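Local coordinates for protein 223aa long hypothetical arylmalonate decarboxylase (Sulfolobus tokodaii, PDB 2DGD) that is probably a decarboxylase of the arylmalonate decarboxylase family, likely to remove carbon dioxide from malonate-like substrates, although its function has not been established, at residues 2-7 and 28-34; 67-71 and 210-214; 93-99 and 205-210; 114-118 and 178-182. All coordinates share one frame; numbering follows the deposited sequence.

Interaction 1 of 4, residues 2-7 and 28-34; sequences PGGRGR and PEGVSIH
The carbonyl O of G30 takes the backbone N-H of R5 at 2.9 Å and a second, weak bond from G6 N at 3.3 Å. One peptide back, E29 O receives R5 NH2 at 3.0 Å; this bond is almost straight (172°), lies in the carbonyl plane on a lone pair and leaves the edge of the guanidinium. R5 gets there with CG anti to its backbone N (chi1 -164°) and the rest of its chain extended, carrying the tip past G30 to E29. The other terminal nitrogen, R5 NH1, forms a salt bridge with D194 of the second subunit. The type II turn P28-V31 presents both carbonyls; G30 is its third residue, and a CB there would meet R5 CB. Beyond the turn the strands pair in parallel through S32 N to G6 O (3.1 Å), while R7 CD lies obliquely 3.2 Å from H34 NE2, which shares a hydrogen bond with S32 OG. H34 ND1 is hydrogen-bonded to E20 OE1 of the third subunit. The contact joins the starts of the two parallel strands, 6-13 and 31-38, of a beta-alpha-beta unit whose helix is 19-26; strand 31-38 is outermost in its sheet within the chain, and W24 of the helix packs on S32.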
loop_
_atom_site.group_PDB
_atom_site.type_symbol
_atom_site.label_atom_id
_atom_site.label_comp_id
_atom_site.label_asym_id
_atom_site.label_seq_id
_atom_site.Cartn_x
_atom_site.Cartn_y
_atom_site.Cartn_z
ATOM N N PRO A 2 -9.846 20.083 -15.506
ATOM C CA PRO A 2 -8.960 21.263 -15.535
ATOM C C PRO A 2 -7.497 20.876 -15.650
ATOM O O PRO A 2 -6.861 20.554 -14.656
ATOM C CB PRO A 2 -9.208 22.048 -14.246
ATOM C CG PRO A 2 -9.663 20.961 -13.324
ATOM C CD PRO A 2 -10.540 20.035 -14.213
ATOM N N GLY A 3 -6.971 20.894 -16.867
ATOM C CA GLY A 3 -5.576 20.560 -17.060
ATOM C C GLY A 3 -4.718 21.735 -16.633
ATOM O O GLY A 3 -4.112 22.404 -17.466
ATOM N N GLY A 4 -4.675 21.990 -15.330
ATOM C CA GLY A 4 -3.895 23.094 -14.808
ATOM C C GLY A 4 -2.433 22.990 -15.189
ATOM O O GLY A 4 -1.720 23.994 -15.251
ATOM N N ARG A 5 -1.989 21.765 -15.447
ATOM C CA ARG A 5 -0.613 21.503 -15.834
ATOM C C ARG A 5 -0.471 21.577 -17.359
ATOM O O ARG A 5 0.594 21.900 -17.889
ATOM C CB ARG A 5 -0.213 20.122 -15.341
ATOM C CG ARG A 5 1.267 19.864 -15.332
ATOM C CD ARG A 5 1.532 18.544 -14.658
ATOM N NE ARG A 5 2.949 18.298 -14.431
ATOM C CZ ARG A 5 3.416 17.190 -13.872
ATOM N NH1 ARG A 5 4.723 17.035 -13.699
ATOM N NH2 ARG A 5 2.569 16.238 -13.486
ATOM N N GLY A 6 -1.557 21.280 -18.060
ATOM C CA GLY A 6 -1.526 21.322 -19.506
ATOM C C GLY A 6 -2.748 20.669 -20.116
ATOM O O GLY A 6 -3.343 19.766 -19.523
ATOM N N ARG A 7 -3.126 21.140 -21.301
ATOM C CA ARG A 7 -4.280 20.610 -22.012
ATOM C C ARG A 7 -3.878 20.241 -23.427
ATOM O O ARG A 7 -3.433 21.092 -24.193
ATOM C CB ARG A 7 -5.399 21.647 -22.039
ATOM C CG ARG A 7 -5.962 21.973 -20.671
ATOM C CD ARG A 7 -7.437 22.266 -20.783
ATOM N NE ARG A 7 -7.793 23.605 -20.321
ATOM C CZ ARG A 7 -8.338 23.864 -19.138
ATOM N NH1 ARG A 7 -8.632 25.106 -18.809
ATOM N NH2 ARG A 7 -8.598 22.875 -18.292
ATOM N N PRO A 28 0.127 12.763 -17.598
ATOM C CA PRO A 28 0.572 12.884 -16.208
ATOM C C PRO A 28 -0.454 13.703 -15.438
ATOM O O PRO A 28 -1.337 14.319 -16.039
ATOM C CB PRO A 28 1.926 13.582 -16.335
ATOM C CG PRO A 28 1.778 14.396 -17.557
ATOM C CD PRO A 28 1.055 13.462 -18.504
ATOM N N GLU A 29 -0.341 13.717 -14.116
ATOM C CA GLU A 29 -1.300 14.447 -13.289
ATOM C C GLU A 29 -1.407 15.936 -13.582
ATOM O O GLU A 29 -0.403 16.644 -13.595
ATOM C CB GLU A 29 -0.959 14.267 -11.821
ATOM C CG GLU A 29 -2.110 13.764 -11.000
ATOM C CD GLU A 29 -2.214 14.495 -9.692
ATOM O OE1 GLU A 29 -1.165 14.658 -9.023
ATOM O OE2 GLU A 29 -3.342 14.905 -9.334
ATOM N N GLY A 30 -2.626 16.409 -13.795
ATOM C CA GLY A 30 -2.826 17.812 -14.074
ATOM C C GLY A 30 -2.954 18.064 -15.559
ATOM O O GLY A 30 -3.159 19.200 -15.995
ATOM N N VAL A 31 -2.825 17.003 -16.345
ATOM C CA VAL A 31 -2.929 17.115 -17.790
ATOM C C VAL A 31 -4.228 16.468 -18.234
ATOM O O VAL A 31 -4.608 15.413 -17.725
ATOM C CB VAL A 31 -1.748 16.396 -18.494
ATOM C CG1 VAL A 31 -1.836 16.576 -19.998
ATOM C CG2 VAL A 31 -0.444 16.935 -17.989
ATOM N N SER A 32 -4.920 17.108 -19.167
ATOM C CA SER A 32 -6.158 16.554 -19.685
ATOM C C SER A 32 -6.128 16.521 -21.211
ATOM O O SER A 32 -5.429 17.311 -21.855
ATOM C CB SER A 32 -7.368 17.348 -19.180
ATOM O OG SER A 32 -7.244 18.722 -19.474
ATOM N N ILE A 33 -6.880 15.578 -21.775
ATOM C CA ILE A 33 -6.959 15.381 -23.216
ATOM C C ILE A 33 -8.328 15.816 -23.739
ATOM O O ILE A 33 -9.363 15.467 -23.169
ATOM C CB ILE A 33 -6.734 13.892 -23.561
ATOM C CG1 ILE A 33 -5.466 13.388 -22.869
ATOM C CG2 ILE A 33 -6.617 13.711 -25.065
ATOM C CD1 ILE A 33 -4.205 14.150 -23.255
ATOM N N HIS A 34 -8.331 16.575 -24.829
ATOM C CA HIS A 34 -9.579 17.060 -25.416
ATOM C C HIS A 34 -9.590 16.733 -26.895
ATOM O O HIS A 34 -8.693 17.145 -27.633
ATOM C CB HIS A 34 -9.679 18.558 -25.187
ATOM C CG HIS A 34 -9.464 18.937 -23.759
ATOM N ND1 HIS A 34 -10.412 18.716 -22.783
ATOM C CD2 HIS A 34 -8.371 19.422 -23.121
ATOM C CE1 HIS A 34 -9.913 19.048 -21.606
ATOM N NE2 HIS A 34 -8.676 19.479 -21.783
#

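Interaction 2 of 4, residues 67-71 and 210-214; sequences SDIII and ALNKL
I69 on strand 69-71 faces A210, K213 and L214 on helix 210-214, the two segments running nearly antiparallel at 168° with their axes 9.4 Å apart at closest approach. No hydrogen bond links them, and the contact is made by aliphatic groups. I69 does most of it, by splitting its branches between different helix residues. A chi1 of -169° swings the longer branch away from the main-chain nitrogen and carries CD1 out to the lysine: I69 CD1 lies 3.6 Å from K213 CD, the two side chains crossing at about a right angle. The short branch goes to the leucine instead, with I69 CG2 3.8 Å from L214 CD1. A210 is met at its CA and its methyl: I69 CD1 lies 4.2 Å from A210 CA, and A210 CB is 4.3 Å from I69 CG2 and 4.2 Å from I71 CD1. The other methyl of the leucine turns down the strand, where L214 CD2 rests 3.7 Å from D68 CB. The polar ends are satisfied elsewhere. The K213 chain bends at chi3, and its NZ bonds to the backbone O of D91, so the lysine contributes its methylenes here and its amine to a neighbouring loop. D68 OD2 accepts from R7 N on the adjoining strand. L214 O accepts from K163 NZ of the second subunit. The helix thus lies against one side of the parallel sheet formed by strands 31-38, 6-13 and 69-72, with L214 and I71 both reaching I8 of strand 6-13, while I70 points the other way, onto Y60 and L63 of helix 49-63.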
loop_
_atom_site.group_PDB
_atom_site.type_symbol
_atom_site.label_atom_id
_atom_site.label_comp_id
_atom_site.label_asym_id
_atom_site.label_seq_id
_atom_site.Cartn_x
_atom_site.Cartn_y
_atom_site.Cartn_z
ATOM N N SER A 67 -7.003 23.954 -26.052
ATOM C CA SER A 67 -5.711 23.292 -26.213
ATOM C C SER A 67 -4.460 24.141 -26.029
ATOM O O SER A 67 -4.421 25.310 -26.398
ATOM C CB SER A 67 -5.642 22.640 -27.595
ATOM O OG SER A 67 -6.706 21.731 -27.786
ATOM N N ASP A 68 -3.434 23.528 -25.456
ATOM C CA ASP A 68 -2.150 24.181 -25.270
ATOM C C ASP A 68 -1.314 23.766 -26.477
ATOM O O ASP A 68 -0.384 24.459 -26.890
ATOM C CB ASP A 68 -1.477 23.704 -23.985
ATOM C CG ASP A 68 -2.002 24.411 -22.764
ATOM O OD1 ASP A 68 -2.024 25.656 -22.787
ATOM O OD2 ASP A 68 -2.383 23.734 -21.781
ATOM N N ILE A 69 -1.658 22.605 -27.025
ATOM C CA ILE A 69 -0.992 22.060 -28.196
ATOM C C ILE A 69 -1.970 21.064 -28.794
ATOM O O ILE A 69 -2.839 20.558 -28.090
ATOM C CB ILE A 69 0.329 21.357 -27.834
ATOM C CG1 ILE A 69 1.111 21.058 -29.109
ATOM C CG2 ILE A 69 0.056 20.064 -27.081
ATOM C CD1 ILE A 69 2.517 20.590 -28.854
ATOM N N ILE A 70 -1.841 20.787 -30.086
ATOM C CA ILE A 70 -2.754 19.867 -30.749
ATOM C C ILE A 70 -2.045 18.741 -31.474
ATOM O O ILE A 70 -1.012 18.944 -32.099
ATOM C CB ILE A 70 -3.661 20.626 -31.747
ATOM C CG1 ILE A 70 -4.606 21.544 -30.969
ATOM C CG2 ILE A 70 -4.425 19.644 -32.619
ATOM C CD1 ILE A 70 -5.542 22.336 -31.822
ATOM N N ILE A 71 -2.610 17.545 -31.376
ATOM C CA ILE A 71 -2.053 16.367 -32.026
ATOM C C ILE A 71 -2.989 15.986 -33.156
ATOM O O ILE A 71 -4.197 15.882 -32.945
ATOM C CB ILE A 71 -1.981 15.155 -31.065
ATOM C CG1 ILE A 71 -1.028 15.443 -29.907
ATOM C CG2 ILE A 71 -1.547 13.915 -31.826
ATOM C CD1 ILE A 71 -0.976 14.332 -28.877
ATOM N N ALA A 210 4.518 15.932 -27.818
ATOM C CA ALA A 210 3.629 16.920 -27.227
ATOM C C ALA A 210 4.097 17.338 -25.837
ATOM O O ALA A 210 4.195 18.527 -25.535
ATOM C CB ALA A 210 2.211 16.365 -27.158
ATOM N N LEU A 211 4.384 16.353 -24.994
ATOM C CA LEU A 211 4.832 16.614 -23.628
ATOM C C LEU A 211 6.152 17.364 -23.590
ATOM O O LEU A 211 6.406 18.104 -22.644
ATOM C CB LEU A 211 4.961 15.298 -22.857
ATOM C CG LEU A 211 3.848 14.876 -21.900
ATOM C CD1 LEU A 211 2.545 15.572 -22.216
ATOM C CD2 LEU A 211 3.698 13.380 -21.974
ATOM N N ASN A 212 6.986 17.160 -24.609
ATOM C CA ASN A 212 8.275 17.836 -24.691
ATOM C C ASN A 212 8.073 19.296 -25.024
ATOM O O ASN A 212 8.684 20.172 -24.411
ATOM C CB ASN A 212 9.152 17.221 -25.773
ATOM C CG ASN A 212 9.921 16.004 -25.294
ATOM O OD1 ASN A 212 10.560 16.027 -24.239
ATOM N ND2 ASN A 212 9.879 14.937 -26.082
ATOM N N LYS A 213 7.222 19.561 -26.010
ATOM C CA LYS A 213 6.968 20.929 -26.409
ATOM C C LYS A 213 6.330 21.709 -25.269
ATOM O O LYS A 213 6.678 22.864 -25.041
ATOM C CB LYS A 213 6.098 20.953 -27.668
ATOM C CG LYS A 213 6.810 20.347 -28.874
ATOM C CD LYS A 213 5.886 20.058 -30.066
ATOM C CE LYS A 213 5.801 21.222 -31.053
ATOM N NZ LYS A 213 5.089 20.824 -32.311
ATOM N N LEU A 214 5.419 21.079 -24.534
ATOM C CA LEU A 214 4.771 21.752 -23.416
ATOM C C LEU A 214 5.673 21.814 -22.187
ATOM O O LEU A 214 5.460 22.633 -21.291
ATOM C CB LEU A 214 3.476 21.041 -23.035
ATOM C CG LEU A 214 2.351 21.029 -24.061
ATOM C CD1 LEU A 214 1.149 20.340 -23.448
ATOM C CD2 LEU A 214 2.005 22.443 -24.471
#

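Interaction 3 of 4, residues 93-99 and 205-210; sequences VIPEESV and AAMWEA
V99 CG2 meets A205 CB at 3.6 Å and P95 CB meets A206 CB at 3.9 Å, two small apolar pairs that let helices 95-105 and 202-214 come close. Farther down, V93 CG2 reaches A210 CB at 4.3 Å. Short side chains fit the geometry: the axes of segments 95-99 and 205-210 approach to 8.0 Å and cross nearly perpendicularly, at 83°. This is interhelical packing of an alpha/beta fold, in which V93, hydrogen-bonded through its backbone to I70 and Y72 of strand 69-72, leads into helix 95-105, with I94 at the N-cap position. Next to these pairs S98 CB sits 3.4 Å from A205 O, and S98 O lies obliquely near W208 CZ3. The extended E209 chain runs beside V93 pointing the other way, its OE1 against both valine methyls. Its carboxylate divides its work: E209 OE2 is 3.0 Å from S98 OG, a weak contact whose proton may instead serve I94 O, while OE1 accepts a hydrogen bond from a water that in turn accepts I94 N at 2.9 Å. An alanine in place of E209 would be likely to leave the water without its acceptor and V93 without the chain running beside it. E97 is drawn off by its salt bridge to K86.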
loop_
_atom_site.group_PDB
_atom_site.type_symbol
_atom_site.label_atom_id
_atom_site.label_comp_id
_atom_site.label_asym_id
_atom_site.label_seq_id
_atom_site.Cartn_x
_atom_site.Cartn_y
_atom_site.Cartn_z
ATOM N N VAL A 93 1.276 18.504 -33.735
ATOM C CA VAL A 93 2.107 17.327 -33.556
ATOM C C VAL A 93 1.592 16.242 -34.488
ATOM O O VAL A 93 0.434 15.829 -34.393
ATOM C CB VAL A 93 2.052 16.795 -32.108
ATOM C CG1 VAL A 93 2.747 15.439 -32.028
ATOM C CG2 VAL A 93 2.727 17.770 -31.171
ATOM N N ILE A 94 2.446 15.795 -35.400
ATOM C CA ILE A 94 2.072 14.743 -36.330
ATOM C C ILE A 94 2.760 13.480 -35.836
ATOM O O ILE A 94 3.963 13.326 -35.994
ATOM C CB ILE A 94 2.522 15.082 -37.768
ATOM C CG1 ILE A 94 1.802 16.349 -38.237
ATOM C CG2 ILE A 94 2.202 13.927 -38.710
ATOM C CD1 ILE A 94 2.225 16.828 -39.602
ATOM N N PRO A 95 1.996 12.563 -35.217
ATOM C CA PRO A 95 2.548 11.312 -34.687
ATOM C C PRO A 95 3.609 10.619 -35.541
ATOM O O PRO A 95 4.640 10.196 -35.017
ATOM C CB PRO A 95 1.301 10.450 -34.438
ATOM C CG PRO A 95 0.208 11.125 -35.216
ATOM C CD PRO A 95 0.529 12.573 -35.102
ATOM N N GLU A 96 3.370 10.511 -36.845
ATOM C CA GLU A 96 4.324 9.864 -37.741
ATOM C C GLU A 96 5.694 10.552 -37.699
ATOM O O GLU A 96 6.730 9.892 -37.688
ATOM C CB GLU A 96 3.770 9.860 -39.169
ATOM C CG GLU A 96 4.641 9.131 -40.169
ATOM C CD GLU A 96 3.826 8.408 -41.229
ATOM O OE1 GLU A 96 3.159 7.394 -40.897
ATOM O OE2 GLU A 96 3.852 8.859 -42.395
ATOM N N GLU A 97 5.694 11.880 -37.672
ATOM C CA GLU A 97 6.935 12.638 -37.615
ATOM C C GLU A 97 7.575 12.527 -36.233
ATOM O O GLU A 97 8.792 12.624 -36.095
ATOM C CB GLU A 97 6.671 14.108 -37.947
ATOM C CG GLU A 97 6.146 14.345 -39.357
ATOM C CD GLU A 97 6.080 15.833 -39.734
ATOM O OE1 GLU A 97 5.660 16.129 -40.882
ATOM O OE2 GLU A 97 6.448 16.699 -38.895
ATOM N N SER A 98 6.748 12.329 -35.211
ATOM C CA SER A 98 7.228 12.191 -33.837
ATOM C C SER A 98 8.017 10.895 -33.738
ATOM O O SER A 98 9.068 10.837 -33.099
ATOM C CB SER A 98 6.051 12.144 -32.862
ATOM O OG SER A 98 5.258 13.309 -32.957
ATOM N N VAL A 99 7.493 9.851 -34.374
ATOM C CA VAL A 99 8.142 8.551 -34.384
ATOM C C VAL A 99 9.534 8.695 -34.974
ATOM O O VAL A 99 10.505 8.166 -34.442
ATOM C CB VAL A 99 7.357 7.543 -35.242
ATOM C CG1 VAL A 99 8.130 6.243 -35.352
ATOM C CG2 VAL A 99 5.989 7.298 -34.633
ATOM N N ALA A 205 4.773 7.939 -29.216
ATOM C CA ALA A 205 5.635 8.908 -29.873
ATOM C C ALA A 205 4.943 10.263 -29.900
ATOM O O ALA A 205 5.561 11.293 -29.643
ATOM C CB ALA A 205 5.950 8.457 -31.276
ATOM N N ALA A 206 3.652 10.266 -30.204
ATOM C CA ALA A 206 2.909 11.516 -30.247
ATOM C C ALA A 206 2.937 12.225 -28.889
ATOM O O ALA A 206 3.193 13.428 -28.820
ATOM C CB ALA A 206 1.483 11.253 -30.669
HETATM N N MSE A 207 2.677 11.483 -27.813
HETATM C CA MSE A 207 2.681 12.065 -26.471
HETATM C C MSE A 207 4.062 12.565 -26.087
HETATM O O MSE A 207 4.205 13.597 -25.427
HETATM C CB MSE A 207 2.205 11.047 -25.443
HETATM C CG MSE A 207 0.747 11.208 -25.101
HETATM SE SE MSE A 207 0.366 12.941 -24.303
HETATM C CE MSE A 207 0.111 12.376 -22.462
ATOM N N TRP A 208 5.075 11.815 -26.499
ATOM C CA TRP A 208 6.456 12.175 -26.228
ATOM C C TRP A 208 6.730 13.584 -26.760
ATOM O O TRP A 208 7.201 14.451 -26.026
ATOM C CB TRP A 208 7.378 11.169 -26.908
ATOM C CG TRP A 208 8.819 11.548 -26.900
ATOM C CD1 TRP A 208 9.681 11.496 -25.838
ATOM C CD2 TRP A 208 9.584 12.013 -28.019
ATOM N NE1 TRP A 208 10.939 11.894 -26.230
ATOM C CE2 TRP A 208 10.908 12.217 -27.563
ATOM C CE3 TRP A 208 9.281 12.272 -29.364
ATOM C CZ2 TRP A 208 11.931 12.672 -28.410
ATOM C CZ3 TRP A 208 10.297 12.724 -30.205
ATOM C CH2 TRP A 208 11.606 12.917 -29.721
ATOM N N GLU A 209 6.407 13.805 -28.034
ATOM C CA GLU A 209 6.627 15.100 -28.667
ATOM C C GLU A 209 5.798 16.202 -28.039
ATOM O O GLU A 209 6.309 17.286 -27.761
ATOM C CB GLU A 209 6.311 15.032 -30.156
ATOM C CG GLU A 209 6.886 16.205 -30.929
ATOM C CD GLU A 209 6.565 16.158 -32.404
ATOM O OE1 GLU A 209 5.591 16.818 -32.828
ATOM O OE2 GLU A 209 7.281 15.454 -33.139
ATOM N N ALA A 210 4.518 15.932 -27.818
ATOM C CA ALA A 210 3.629 16.920 -27.227
ATOM C C ALA A 210 4.097 17.338 -25.837
ATOM O O ALA A 210 4.195 18.527 -25.535
ATOM C CB ALA A 210 2.211 16.365 -27.158
HETATM O O HOH W 1 5.268 16.467 -35.293
#

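Interaction 4 of 4, residues 114-118 and 178-182; sequences GTPYI and ACTAL
P116 packs against A178, C179 and L182, and much of the close part of this contact lies around its ring. P116 CG is 3.7 Å from C179 CB, P116 CD lies 3.5 Å from A178 O, and P116 CB touches L182 CD1 at 4.0 Å. Next to it the two segments are tied by one backbone bond, A178 N to G114 O at 2.9 Å. Y117 adds to the close part. Its CG stands beside the backbone N (chi1 -40°), which folds the ring back until one face is covered by P116 CD, 3.8 Å above its centre. From there the hydroxyl reaches across to the cysteine, Y117 OH lying 3.4 Å from C179 CB. The looser contacts are longer: C179 SG is an oblique neighbour, 5.2 Å from the centroid of the Y117 ring, and Y117 CE2 is 4.4 Å from A178 CB. C179 is partly exposed, whereas the residues it touches are buried. An alanine at Y117 removes the ring, which would probably leave the C179 side chain freer to turn and R121 without its cation-pi partner. T115 OG1 accepts from Y117 N in an ST turn and also bonds to T122, which steadies the bend leading into helix 119-130. Both segments lie at the C-terminal ends of adjacent parallel strands, 110-115 and 174-177, where alpha/beta folds usually place their active sites. The catalytic cysteine of arylmalonate decarboxylases, and one of the two in the related racemases, lies in a comparable loop, so C179 is probably its counterpart.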
loop_
_atom_site.group_PDB
_atom_site.type_symbol
_atom_site.label_atom_id
_atom_site.label_comp_id
_atom_site.label_asym_id
_atom_site.label_seq_id
_atom_site.Cartn_x
_atom_site.Cartn_y
_atom_site.Cartn_z
ATOM N N GLY A 114 5.653 -3.344 -37.068
ATOM C CA GLY A 114 4.416 -4.070 -36.869
ATOM C C GLY A 114 3.265 -3.147 -37.219
ATOM O O GLY A 114 3.302 -1.971 -36.873
ATOM N N THR A 115 2.251 -3.657 -37.914
ATOM C CA THR A 115 1.097 -2.838 -38.289
ATOM C C THR A 115 -0.207 -3.623 -38.140
ATOM O O THR A 115 -0.201 -4.832 -37.913
ATOM C CB THR A 115 1.169 -2.356 -39.763
ATOM O OG1 THR A 115 0.650 -3.375 -40.621
ATOM C CG2 THR A 115 2.589 -2.059 -40.171
ATOM N N PRO A 116 -1.348 -2.932 -38.239
ATOM C CA PRO A 116 -2.617 -3.645 -38.110
ATOM C C PRO A 116 -3.225 -3.882 -39.496
ATOM O O PRO A 116 -4.255 -4.535 -39.629
ATOM C CB PRO A 116 -3.445 -2.683 -37.273
ATOM C CG PRO A 116 -3.051 -1.366 -37.847
ATOM C CD PRO A 116 -1.539 -1.484 -38.030
ATOM N N TYR A 117 -2.553 -3.358 -40.519
ATOM C CA TYR A 117 -3.007 -3.440 -41.909
ATOM C C TYR A 117 -2.821 -4.774 -42.618
ATOM O O TYR A 117 -2.274 -5.727 -42.069
ATOM C CB TYR A 117 -2.300 -2.375 -42.746
ATOM C CG TYR A 117 -2.134 -1.048 -42.058
ATOM C CD1 TYR A 117 -3.234 -0.350 -41.572
ATOM C CD2 TYR A 117 -0.872 -0.480 -41.907
ATOM C CE1 TYR A 117 -3.084 0.886 -40.953
ATOM C CE2 TYR A 117 -0.706 0.751 -41.292
ATOM C CZ TYR A 117 -1.815 1.432 -40.818
ATOM O OH TYR A 117 -1.648 2.668 -40.234
ATOM N N ILE A 118 -3.264 -4.801 -43.873
ATOM C CA ILE A 118 -3.157 -5.979 -44.720
ATOM C C ILE A 118 -1.940 -5.836 -45.628
ATOM O O ILE A 118 -1.536 -4.725 -45.955
ATOM C CB ILE A 118 -4.420 -6.153 -45.589
ATOM C CG1 ILE A 118 -4.710 -4.854 -46.341
ATOM C CG2 ILE A 118 -5.605 -6.554 -44.726
ATOM C CD1 ILE A 118 -5.919 -4.936 -47.244
ATOM N N ALA A 178 2.787 0.784 -35.985
ATOM C CA ALA A 178 2.008 1.824 -36.657
ATOM C C ALA A 178 0.513 1.879 -36.342
ATOM O O ALA A 178 -0.074 0.911 -35.873
ATOM C CB ALA A 178 2.206 1.708 -38.160
ATOM N N CYS A 179 -0.072 3.041 -36.620
ATOM C CA CYS A 179 -1.494 3.351 -36.435
ATOM C C CYS A 179 -1.897 3.741 -35.016
ATOM O O CYS A 179 -1.630 3.020 -34.049
ATOM C CB CYS A 179 -2.394 2.203 -36.919
ATOM S SG CYS A 179 -4.039 2.785 -37.464
ATOM N N THR A 180 -2.556 4.893 -34.913
ATOM C CA THR A 180 -3.003 5.421 -33.638
ATOM C C THR A 180 -4.296 4.790 -33.162
ATOM O O THR A 180 -4.735 5.063 -32.047
ATOM C CB THR A 180 -3.212 6.939 -33.707
ATOM O OG1 THR A 180 -4.226 7.237 -34.673
ATOM C CG2 THR A 180 -1.923 7.634 -34.084
ATOM N N ALA A 181 -4.908 3.952 -33.996
ATOM C CA ALA A 181 -6.159 3.283 -33.610
ATOM C C ALA A 181 -5.884 2.139 -32.623
ATOM O O ALA A 181 -6.766 1.723 -31.875
ATOM C CB ALA A 181 -6.873 2.751 -34.832
ATOM N N LEU A 182 -4.654 1.633 -32.632
ATOM C CA LEU A 182 -4.264 0.569 -31.723
ATOM C C LEU A 182 -3.965 1.142 -30.344
ATOM O O LEU A 182 -3.273 2.152 -30.218
ATOM C CB LEU A 182 -3.009 -0.134 -32.235
ATOM C CG LEU A 182 -3.112 -1.108 -33.410
ATOM C CD1 LEU A 182 -1.711 -1.575 -33.795
ATOM C CD2 LEU A 182 -3.990 -2.299 -33.036
#

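The four contacts form a path through the chain, from interaction 1 at the periphery to interaction 4, with centres about 27 Å apart on opposite sides of the chain's centre. Interactions 1 and 2 (centres about 11 Å apart) meet on the three-stranded sheet through neighbouring strands 6-13 and 69-72, and both reach the second subunit. Interactions 2 and 3 (about 10 Å) share A210 and helix 202-214. Interaction 3 touches interaction 4 (about 15 Å) where P95 packs on T180. Along the chain interaction 1 closes first, and interaction 4 nests within 3, and 3 within 2. The late helix 202-214 therefore ties the first sheet to the half carrying the second sheet.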